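Local coordinates for protein lysyl oxidase (Pichia pastoris, PDB 1W7C) that probably oxidises primary amines, including peptidyl lysine side chains, to aldehydes with the help of a copper ion and a topaquinone cofactor, at residues E31-D34 against L35-T39; A598-N601 against L602-T605. All coordinates share one frame; numbering follows the deposited sequence.

Contact 1 (E31-D34 against L35-T39); sequences EVLD and LLHST
L35, L36, H37 and S38 each donate their backbone N-H to the carbonyl four residues back, on E31, V32, L33 and D34, in unbroken alpha-helical succession. The bond from L36 N to V32 O, 2.9 Å long, is the straightest at 161°, whereas that from S38 N to D34 O bends to 138° near the C-terminal end of the helix. There T39 OG1 also reaches back one turn and donates to L35 O over 2.7 Å, adding a side-chain bond to the last turn. Along the buried face V32 and L36 lie side by side, V32 CG1 4.2 Å from L36 CD1. The branch CG1 stands anti to its own backbone N (chi1 172°), which carries it to L36. L33 and H37 are similarly paired: L33 CG meets the imidazole carbon H37 CD2 at 4.0 Å, while L33 O lies at the ring edge, in plane, 3.3 Å from H37 CD2. D34 OD1, on the exposed side, is hydrogen-bonded to Q30 NE2, while E31 OE1 accepts the backbone N-H of V107 in a neighbouring loop. The amphipathic helix 26-39 thus packs V32, L33 and L36 onto strand 53-61, with V32 also touching strand 82-89 and L35 strand 112-115.

Contact 2 (A598-N601 against L602-T605); sequences ARSN and LFLT
R599 and S600 both converge on the phenyl ring of F603, three to four residues further along the chain. F603 CZ sits over the centre of one guanidinium face, 3.7 Å from R599 CZ, and F603 CE2 is equally near R599 NH2. The two planes are turned 65° apart, so the two groups do not stack flat: R599 NH1 lies at the ring edge, in its plane, and R599 NH2 approaches obliquely. The arginine chain starts with CG between the backbone N and carbonyl carbon (chi1 58°) and then runs extended to NE, which brings its end across the phenyl group at about a right angle. S600 adds CB, 3.7 Å from F603 CZ, with OG at a similar distance. Between these residues the chain passes from loop into strand 602-606, where N601 and L602 both face I545 in a classic beta bulge. The polar groups are held from further out: R599 NH2 donates to N631 OD1 and F542 O, and F542 also forms a cation-pi pair with R599. S600 OG is hydrogen-bonded to N543 O, and N601 OD1 accepts from W547 N. F630 meets the F603 ring edge-to-face, while strand 642-654 pairs with strand 602-606 through F603 and T605.

In the fold
Contact 1 and contact 2 belong to separate parts of the subunit: their centres are 40 Å apart and their nearest atoms about 30 Å. Residues 31-39, on helix 26-39, fall in the N2 region, peripheral, with their centre 32 Å from that of the chain, and lie away from the copper and calcium sites. Residues 598-605 lie deeper, 16 Å from the chain centre, in the enzyme domain that carries copper and topaquinone. The partner strand 642-654 ends in the copper ligand H654 and carries the calcium ligands D643 and I644 near its start. The second calcium site is also near, the F603 side chain being about 7 Å from that of F633, about 8 Å from that of E540 and about 10 Å from a calcium ion.

Contact 1 (E31-D34 against L35-T39)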
# COMPACT_ATOMS: atom_id res chain seq x y z
N GLU A 31 -20.60 -34.77 22.19
CA GLU A 31 -20.07 -36.13 22.39
C GLU A 31 -18.74 -36.09 23.16
O GLU A 31 -18.49 -36.92 24.05
CB GLU A 31 -19.85 -36.82 21.03
CG GLU A 31 -21.11 -37.37 20.41
CD GLU A 31 -20.82 -38.49 19.42
OE1 GLU A 31 -19.85 -38.38 18.65
OE2 GLU A 31 -21.55 -39.49 19.44
N VAL A 32 -17.88 -35.14 22.81
CA VAL A 32 -16.59 -35.04 23.46
C VAL A 32 -16.77 -34.60 24.92
O VAL A 32 -16.16 -35.16 25.84
CB VAL A 32 -15.64 -34.09 22.70
CG1 VAL A 32 -14.37 -33.84 23.48
CG2 VAL A 32 -15.31 -34.65 21.33
N LEU A 33 -17.61 -33.60 25.15
CA LEU A 33 -17.81 -33.10 26.51
C LEU A 33 -18.40 -34.21 27.38
O LEU A 33 -18.02 -34.39 28.53
CB LEU A 33 -18.72 -31.86 26.46
CG LEU A 33 -18.93 -31.06 27.74
CD1 LEU A 33 -17.67 -30.51 28.29
CD2 LEU A 33 -19.90 -29.94 27.47
N ASP A 34 -19.33 -34.97 26.81
CA ASP A 34 -19.97 -36.08 27.52
C ASP A 34 -18.92 -37.12 27.92
O ASP A 34 -18.94 -37.65 29.04
CB ASP A 34 -21.06 -36.74 26.66
CG ASP A 34 -22.33 -35.89 26.53
OD1 ASP A 34 -22.53 -34.87 27.24
OD2 ASP A 34 -23.22 -36.21 25.71
N LEU A 35 -18.00 -37.42 27.00
CA LEU A 35 -16.96 -38.43 27.27
C LEU A 35 -15.98 -37.94 28.32
O LEU A 35 -15.55 -38.72 29.17
CB LEU A 35 -16.24 -38.82 25.99
CG LEU A 35 -15.22 -39.96 26.09
CD1 LEU A 35 -15.86 -41.22 26.64
CD2 LEU A 35 -14.57 -40.22 24.74
N LEU A 36 -15.66 -36.66 28.29
CA LEU A 36 -14.80 -36.08 29.31
C LEU A 36 -15.49 -36.20 30.67
O LEU A 36 -14.83 -36.56 31.65
CB LEU A 36 -14.43 -34.63 28.97
CG LEU A 36 -13.49 -34.45 27.79
CD1 LEU A 36 -13.39 -33.00 27.46
CD2 LEU A 36 -12.09 -34.99 28.09
N HIS A 37 -16.79 -35.92 30.72
CA HIS A 37 -17.53 -35.97 31.98
C HIS A 37 -17.62 -37.39 32.54
O HIS A 37 -17.71 -37.57 33.77
CB HIS A 37 -18.94 -35.39 31.82
CG HIS A 37 -19.05 -33.93 32.12
ND1 HIS A 37 -19.27 -33.45 33.40
CD2 HIS A 37 -18.94 -32.84 31.32
CE1 HIS A 37 -19.33 -32.13 33.37
NE2 HIS A 37 -19.14 -31.73 32.12
N SER A 38 -17.63 -38.40 31.67
CA SER A 38 -17.72 -39.79 32.13
C SER A 38 -16.34 -40.37 32.48
O SER A 38 -16.24 -41.33 33.21
CB SER A 38 -18.47 -40.66 31.10
OG SER A 38 -17.71 -40.86 29.94
N THR A 39 -15.28 -39.73 32.00
CA THR A 39 -13.92 -40.22 32.20
C THR A 39 -13.24 -39.61 33.43
O THR A 39 -12.47 -40.27 34.12
CB THR A 39 -13.10 -39.91 30.92
OG1 THR A 39 -13.70 -40.58 29.79
CG2 THR A 39 -11.69 -40.48 31.04

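Contact 2 (A598-N601 against L602-T605)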
# COMPACT_ATOMS: atom_id res chain seq x y z
N ALA A 598 8.76 -12.86 15.92
CA ALA A 598 8.41 -11.45 15.66
C ALA A 598 9.62 -10.52 15.45
O ALA A 598 9.46 -9.33 15.35
CB ALA A 598 7.51 -10.93 16.74
N ARG A 599 10.80 -11.11 15.30
CA ARG A 599 12.07 -10.40 15.32
C ARG A 599 12.69 -10.13 13.94
O ARG A 599 13.67 -9.38 13.89
CB ARG A 599 13.08 -11.18 16.15
CG ARG A 599 13.34 -12.62 15.68
CD ARG A 599 14.21 -13.39 16.63
NE ARG A 599 14.27 -14.82 16.29
CZ ARG A 599 15.11 -15.34 15.42
NH1 ARG A 599 16.02 -14.61 14.82
NH2 ARG A 599 15.07 -16.64 15.20
N SER A 600 12.10 -10.70 12.89
CA SER A 600 12.53 -10.48 11.51
C SER A 600 11.29 -10.33 10.68
O SER A 600 10.19 -10.60 11.14
CB SER A 600 13.37 -11.66 11.01
OG SER A 600 14.49 -11.80 11.88
N ASN A 601 11.43 -9.92 9.42
CA ASN A 601 10.25 -9.78 8.56
C ASN A 601 9.58 -11.11 8.17
O ASN A 601 8.37 -11.18 8.04
CB ASN A 601 10.57 -8.99 7.29
CG ASN A 601 10.95 -7.56 7.54
OD1 ASN A 601 11.99 -7.10 7.04
ND2 ASN A 601 10.13 -6.83 8.25
N LEU A 602 10.41 -12.14 7.93
CA LEU A 602 9.89 -13.42 7.51
C LEU A 602 10.90 -14.53 7.79
O LEU A 602 12.12 -14.31 7.92
CB LEU A 602 9.39 -13.43 6.10
CG LEU A 602 9.98 -13.77 4.77
CD1 LEU A 602 10.62 -15.09 4.64
CD2 LEU A 602 8.83 -13.72 3.76
N PHE A 603 10.36 -15.74 7.92
CA PHE A 603 11.17 -16.93 8.09
C PHE A 603 10.70 -18.00 7.12
O PHE A 603 9.52 -18.11 6.82
CB PHE A 603 10.99 -17.50 9.51
CG PHE A 603 11.61 -16.64 10.59
CD1 PHE A 603 10.87 -15.62 11.18
CD2 PHE A 603 12.89 -16.84 10.99
CE1 PHE A 603 11.47 -14.82 12.15
CE2 PHE A 603 13.47 -16.06 11.97
CZ PHE A 603 12.77 -15.02 12.53
N LEU A 604 11.65 -18.77 6.62
CA LEU A 604 11.35 -19.94 5.76
C LEU A 604 11.74 -21.21 6.48
O LEU A 604 12.88 -21.30 6.97
CB LEU A 604 12.18 -19.83 4.47
CG LEU A 604 11.90 -18.58 3.63
CD1 LEU A 604 12.89 -18.49 2.48
CD2 LEU A 604 10.50 -18.55 3.07
N THR A 605 10.82 -22.16 6.60
CA THR A 605 11.12 -23.42 7.24
C THR A 605 10.65 -24.60 6.42
O THR A 605 9.81 -24.47 5.52
CB THR A 605 10.48 -23.53 8.62
OG1 THR A 605 9.05 -23.56 8.48
CG2 THR A 605 10.87 -22.33 9.53